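Local coordinates for ATP-dependent Clp protease proteolytic subunit (Listeria monocytogenes, PDB 4JCQ), which probably acts as the ATP-dependent serine peptidase of the Clp system, cleaving proteins into small peptides inside a barrel of stacked heptameric rings, at residues 22-28 with 53-59. Sequence-based numbering, arbitrary orientation.
Sequences RTVLIYG and ITIFINS
Ser59 OG is held twice: it donates to Gly28 O at 2.7 Å and is hydrogen-bonded to the backbone N of Gly61. With OG anti to the backbone N (chi1 -177°), the hydroxyl meets the glycine carbonyl from a position tilted 28° out of its plane. This link ties together the C-terminal ends of 22-28 and 53-59; the Ser59 side chain is about 8 Å from that of Ser91, the predicted nucleophile. Before it runs an unbroken parallel ladder of six backbone hydrogen bonds from Thr54 N-Arg22 O to Gly28 N-Asn58 O, Ile26 N-Phe56 O being nearly straight (174°). The two strands and the intervening helix 32-48 form a right-handed beta-alpha-beta crossover in the ClpP/crotonase fold, with 23-27 at the edge of the sheet within its chain. On the face turned to that helix, Ile26 CD1 rests on Ile55 CG2 (3.6 Å), and Val24 CB lies 4.0 Å from Ile55 CG1; helix 32-48 covers Val24 and Ile26.

Across the sheet, Asn58 CB sits over one face of the Tyr27 ring in a CH-pi contact, 4.2 Å from the centroid, while Phe56 O approaches that ring's edge in plane. Thr23 CG2 meets the Phe56 ring at its edge (3.6 Å to CD1), and the Leu25 side chain lies alongside that of Phe56, CD2 reaching Phe56 CB at 3.7 Å. A second subunit packs on this face: Ser39 OG of that subunit is hydrogen-bonded to Tyr27 OH, and its Thr69 and Gln32 hydrogen-bond to the Asn58 amide. At the N-terminal end of the ladder, Arg22 NH1 hydrogen-bonds to Asp51 O and lies 3.6 Å from Ile53 CG1.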
ATOM      1  N   ARG H  22      11.759  -4.676 -25.139  1.00 33.02           N
ATOM      2  CA  ARG H  22      10.591  -5.447 -25.598  1.00 32.03           C
ATOM      3  C   ARG H  22      10.584  -6.859 -24.998  1.00 30.44           C
ATOM      4  O   ARG H  22      10.504  -7.862 -25.714  1.00 29.17           O
ATOM      5  CB  ARG H  22      10.465  -5.473 -27.138  1.00 32.56           C
ATOM      6  CG  ARG H  22      11.219  -4.369 -27.870  1.00 34.31           C
ATOM      7  CD  ARG H  22      10.422  -3.643 -28.950  1.00 33.80           C
ATOM      8  NE  ARG H  22       9.346  -4.412 -29.579  1.00 31.13           N
ATOM      9  CZ  ARG H  22       8.082  -3.998 -29.659  1.00 31.37           C
ATOM     10  NH1 ARG H  22       7.167  -4.751 -30.256  1.00 30.71           N
ATOM     11  NH2 ARG H  22       7.727  -2.823 -29.149  1.00 30.45           N
ATOM     12  N   THR H  23      10.680  -6.909 -23.671  1.00 29.85           N
ATOM     13  CA  THR H  23      10.721  -8.159 -22.922  1.00 29.24           C
ATOM     14  C   THR H  23       9.563  -8.220 -21.928  1.00 27.90           C
ATOM     15  O   THR H  23       9.257  -7.237 -21.250  1.00 30.72           O
ATOM     16  CB  THR H  23      12.068  -8.325 -22.182  1.00 31.18           C
ATOM     17  OG1 THR H  23      13.142  -8.280 -23.131  1.00 33.46           O
ATOM     18  CG2 THR H  23      12.130  -9.648 -21.441  1.00 30.06           C
ATOM     19  N   VAL H  24       8.915  -9.379 -21.864  1.00 25.94           N
ATOM     20  CA  VAL H  24       7.824  -9.620 -20.923  1.00 24.15           C
ATOM     21  C   VAL H  24       8.184 -10.828 -20.062  1.00 22.58           C
ATOM     22  O   VAL H  24       8.624 -11.860 -20.577  1.00 21.84           O
ATOM     23  CB  VAL H  24       6.480  -9.859 -21.657  1.00 24.14           C
ATOM     24  CG1 VAL H  24       5.365 -10.199 -20.675  1.00 23.07           C
ATOM     25  CG2 VAL H  24       6.097  -8.638 -22.485  1.00 24.42           C
ATOM     26  N   LEU H  25       8.013 -10.691 -18.752  1.00 21.64           N
ATOM     27  CA  LEU H  25       8.266 -11.797 -17.837  1.00 21.28           C
ATOM     28  C   LEU H  25       6.953 -12.390 -17.349  1.00 20.11           C
ATOM     29  O   LEU H  25       6.088 -11.674 -16.839  1.00 20.78           O
ATOM     30  CB  LEU H  25       9.125 -11.349 -16.647  1.00 22.39           C
ATOM     31  CG  LEU H  25      10.474 -10.664 -16.907  1.00 23.77           C
ATOM     32  CD1 LEU H  25      11.189 -10.423 -15.588  1.00 24.60           C
ATOM     33  CD2 LEU H  25      11.362 -11.465 -17.849  1.00 22.60           C
ATOM     34  N   ILE H  26       6.808 -13.698 -17.531  1.00 19.15           N
ATOM     35  CA  ILE H  26       5.658 -14.436 -17.013  1.00 18.41           C
ATOM     36  C   ILE H  26       6.174 -15.424 -15.968  1.00 17.70           C
ATOM     37  O   ILE H  26       6.529 -16.562 -16.286  1.00 17.37           O
ATOM     38  CB  ILE H  26       4.863 -15.142 -18.142  1.00 19.00           C
ATOM     39  CG1 ILE H  26       4.350 -14.112 -19.160  1.00 19.33           C
ATOM     40  CG2 ILE H  26       3.698 -15.942 -17.572  1.00 19.59           C
ATOM     41  CD1 ILE H  26       3.619 -14.705 -20.350  1.00 19.36           C
ATOM     42  N   TYR H  27       6.246 -14.952 -14.724  1.00 18.09           N
ATOM     43  CA  TYR H  27       6.775 -15.727 -13.609  1.00 18.36           C
ATOM     44  C   TYR H  27       5.667 -15.969 -12.588  1.00 19.82           C
ATOM     45  O   TYR H  27       4.968 -15.033 -12.190  1.00 21.16           O
ATOM     46  CB  TYR H  27       7.930 -14.980 -12.921  1.00 18.51           C
ATOM     47  CG  TYR H  27       9.254 -14.885 -13.674  1.00 18.69           C
ATOM     48  CD1 TYR H  27      10.444 -14.662 -12.980  1.00 19.57           C
ATOM     49  CD2 TYR H  27       9.324 -15.007 -15.067  1.00 18.35           C
ATOM     50  CE1 TYR H  27      11.658 -14.557 -13.642  1.00 19.21           C
ATOM     51  CE2 TYR H  27      10.537 -14.907 -15.739  1.00 18.79           C
ATOM     52  CZ  TYR H  27      11.701 -14.681 -15.020  1.00 19.07           C
ATOM     53  OH  TYR H  27      12.910 -14.575 -15.677  1.00 18.50           O
ATOM     54  N   GLY H  28       5.507 -17.222 -12.169  1.00 19.75           N
ATOM     55  CA  GLY H  28       4.545 -17.566 -11.122  1.00 20.71           C
ATOM     56  C   GLY H  28       3.214 -18.072 -11.646  1.00 19.55           C
ATOM     57  O   GLY H  28       3.105 -18.468 -12.807  1.00 19.30           O
ATOM     58  N   ILE H  53       9.008  -9.449 -29.862  1.00 30.48           N
ATOM     59  CA  ILE H  53       8.901  -9.413 -28.404  1.00 28.84           C
ATOM     60  C   ILE H  53       9.426 -10.730 -27.836  1.00 27.04           C
ATOM     61  O   ILE H  53       9.143 -11.801 -28.377  1.00 27.47           O
ATOM     62  CB  ILE H  53       7.440  -9.174 -27.950  1.00 28.23           C
ATOM     63  CG1 ILE H  53       6.934  -7.818 -28.455  1.00 28.47           C
ATOM     64  CG2 ILE H  53       7.310  -9.259 -26.430  1.00 27.44           C
ATOM     65  CD1 ILE H  53       5.430  -7.645 -28.383  1.00 28.83           C
ATOM     66  N   THR H  54      10.205 -10.643 -26.760  1.00 25.45           N
ATOM     67  CA  THR H  54      10.718 -11.831 -26.076  1.00 25.67           C
ATOM     68  C   THR H  54       9.993 -12.031 -24.747  1.00 24.02           C
ATOM     69  O   THR H  54       9.894 -11.104 -23.941  1.00 23.88           O
ATOM     70  CB  THR H  54      12.240 -11.733 -25.837  1.00 26.40           C
ATOM     71  OG1 THR H  54      12.899 -11.432 -27.073  1.00 27.16           O
ATOM     72  CG2 THR H  54      12.798 -13.047 -25.280  1.00 26.58           C
ATOM     73  N   ILE H  55       9.479 -13.238 -24.531  1.00 21.93           N
ATOM     74  CA  ILE H  55       8.812 -13.580 -23.278  1.00 20.89           C
ATOM     75  C   ILE H  55       9.595 -14.667 -22.543  1.00 20.05           C
ATOM     76  O   ILE H  55       9.827 -15.745 -23.089  1.00 21.49           O
ATOM     77  CB  ILE H  55       7.351 -14.045 -23.499  1.00 21.40           C
ATOM     78  CG1 ILE H  55       6.538 -12.968 -24.234  1.00 22.65           C
ATOM     79  CG2 ILE H  55       6.698 -14.396 -22.170  1.00 20.18           C
ATOM     80  CD1 ILE H  55       5.096 -13.349 -24.509  1.00 23.89           C
ATOM     81  N   PHE H  56      10.011 -14.367 -21.315  1.00 19.71           N
ATOM     82  CA  PHE H  56      10.613 -15.362 -20.426  1.00 19.45           C
ATOM     83  C   PHE H  56       9.525 -15.954 -19.536  1.00 19.27           C
ATOM     84  O   PHE H  56       8.821 -15.219 -18.838  1.00 19.88           O
ATOM     85  CB  PHE H  56      11.722 -14.739 -19.566  1.00 19.62           C
ATOM     86  CG  PHE H  56      12.948 -14.335 -20.344  1.00 20.74           C
ATOM     87  CD1 PHE H  56      13.030 -13.082 -20.940  1.00 21.95           C
ATOM     88  CD2 PHE H  56      14.027 -15.204 -20.469  1.00 21.02           C
ATOM     89  CE1 PHE H  56      14.160 -12.706 -21.655  1.00 23.32           C
ATOM     90  CE2 PHE H  56      15.159 -14.837 -21.185  1.00 21.71           C
ATOM     91  CZ  PHE H  56      15.226 -13.584 -21.778  1.00 22.02           C
ATOM     92  N   ILE H  57       9.387 -17.278 -19.570  1.00 19.20           N
ATOM     93  CA  ILE H  57       8.325 -17.968 -18.835  1.00 18.75           C
ATOM     94  C   ILE H  57       8.893 -18.911 -17.776  1.00 17.94           C
ATOM     95  O   ILE H  57       9.643 -19.841 -18.091  1.00 18.22           O
ATOM     96  CB  ILE H  57       7.379 -18.765 -19.770  1.00 20.13           C
ATOM     97  CG1 ILE H  57       6.806 -17.863 -20.865  1.00 20.83           C
ATOM     98  CG2 ILE H  57       6.249 -19.408 -18.967  1.00 19.90           C
ATOM     99  CD1 ILE H  57       6.240 -18.606 -22.058  1.00 22.41           C
ATOM    100  N   ASN H  58       8.532 -18.641 -16.524  1.00 17.15           N
ATOM    101  CA  ASN H  58       8.800 -19.526 -15.396  1.00 16.91           C
ATOM    102  C   ASN H  58       7.485 -19.717 -14.655  1.00 16.84           C
ATOM    103  O   ASN H  58       7.118 -18.895 -13.817  1.00 17.54           O
ATOM    104  CB  ASN H  58       9.869 -18.917 -14.469  1.00 17.33           C
ATOM    105  CG  ASN H  58      10.219 -19.815 -13.286  1.00 18.27           C
ATOM    106  OD1 ASN H  58       9.397 -20.594 -12.807  1.00 19.04           O
ATOM    107  ND2 ASN H  58      11.446 -19.689 -12.796  1.00 19.25           N
ATOM    108  N   SER H  59       6.763 -20.789 -14.977  1.00 17.57           N
ATOM    109  CA  SER H  59       5.431 -20.989 -14.414  1.00 18.05           C
ATOM    110  C   SER H  59       5.025 -22.447 -14.265  1.00 18.77           C
ATOM    111  O   SER H  59       5.197 -23.252 -15.180  1.00 19.68           O
ATOM    112  CB  SER H  59       4.373 -20.255 -15.244  1.00 18.23           C
ATOM    113  OG  SER H  59       3.095 -20.402 -14.649  1.00 18.73           O
TER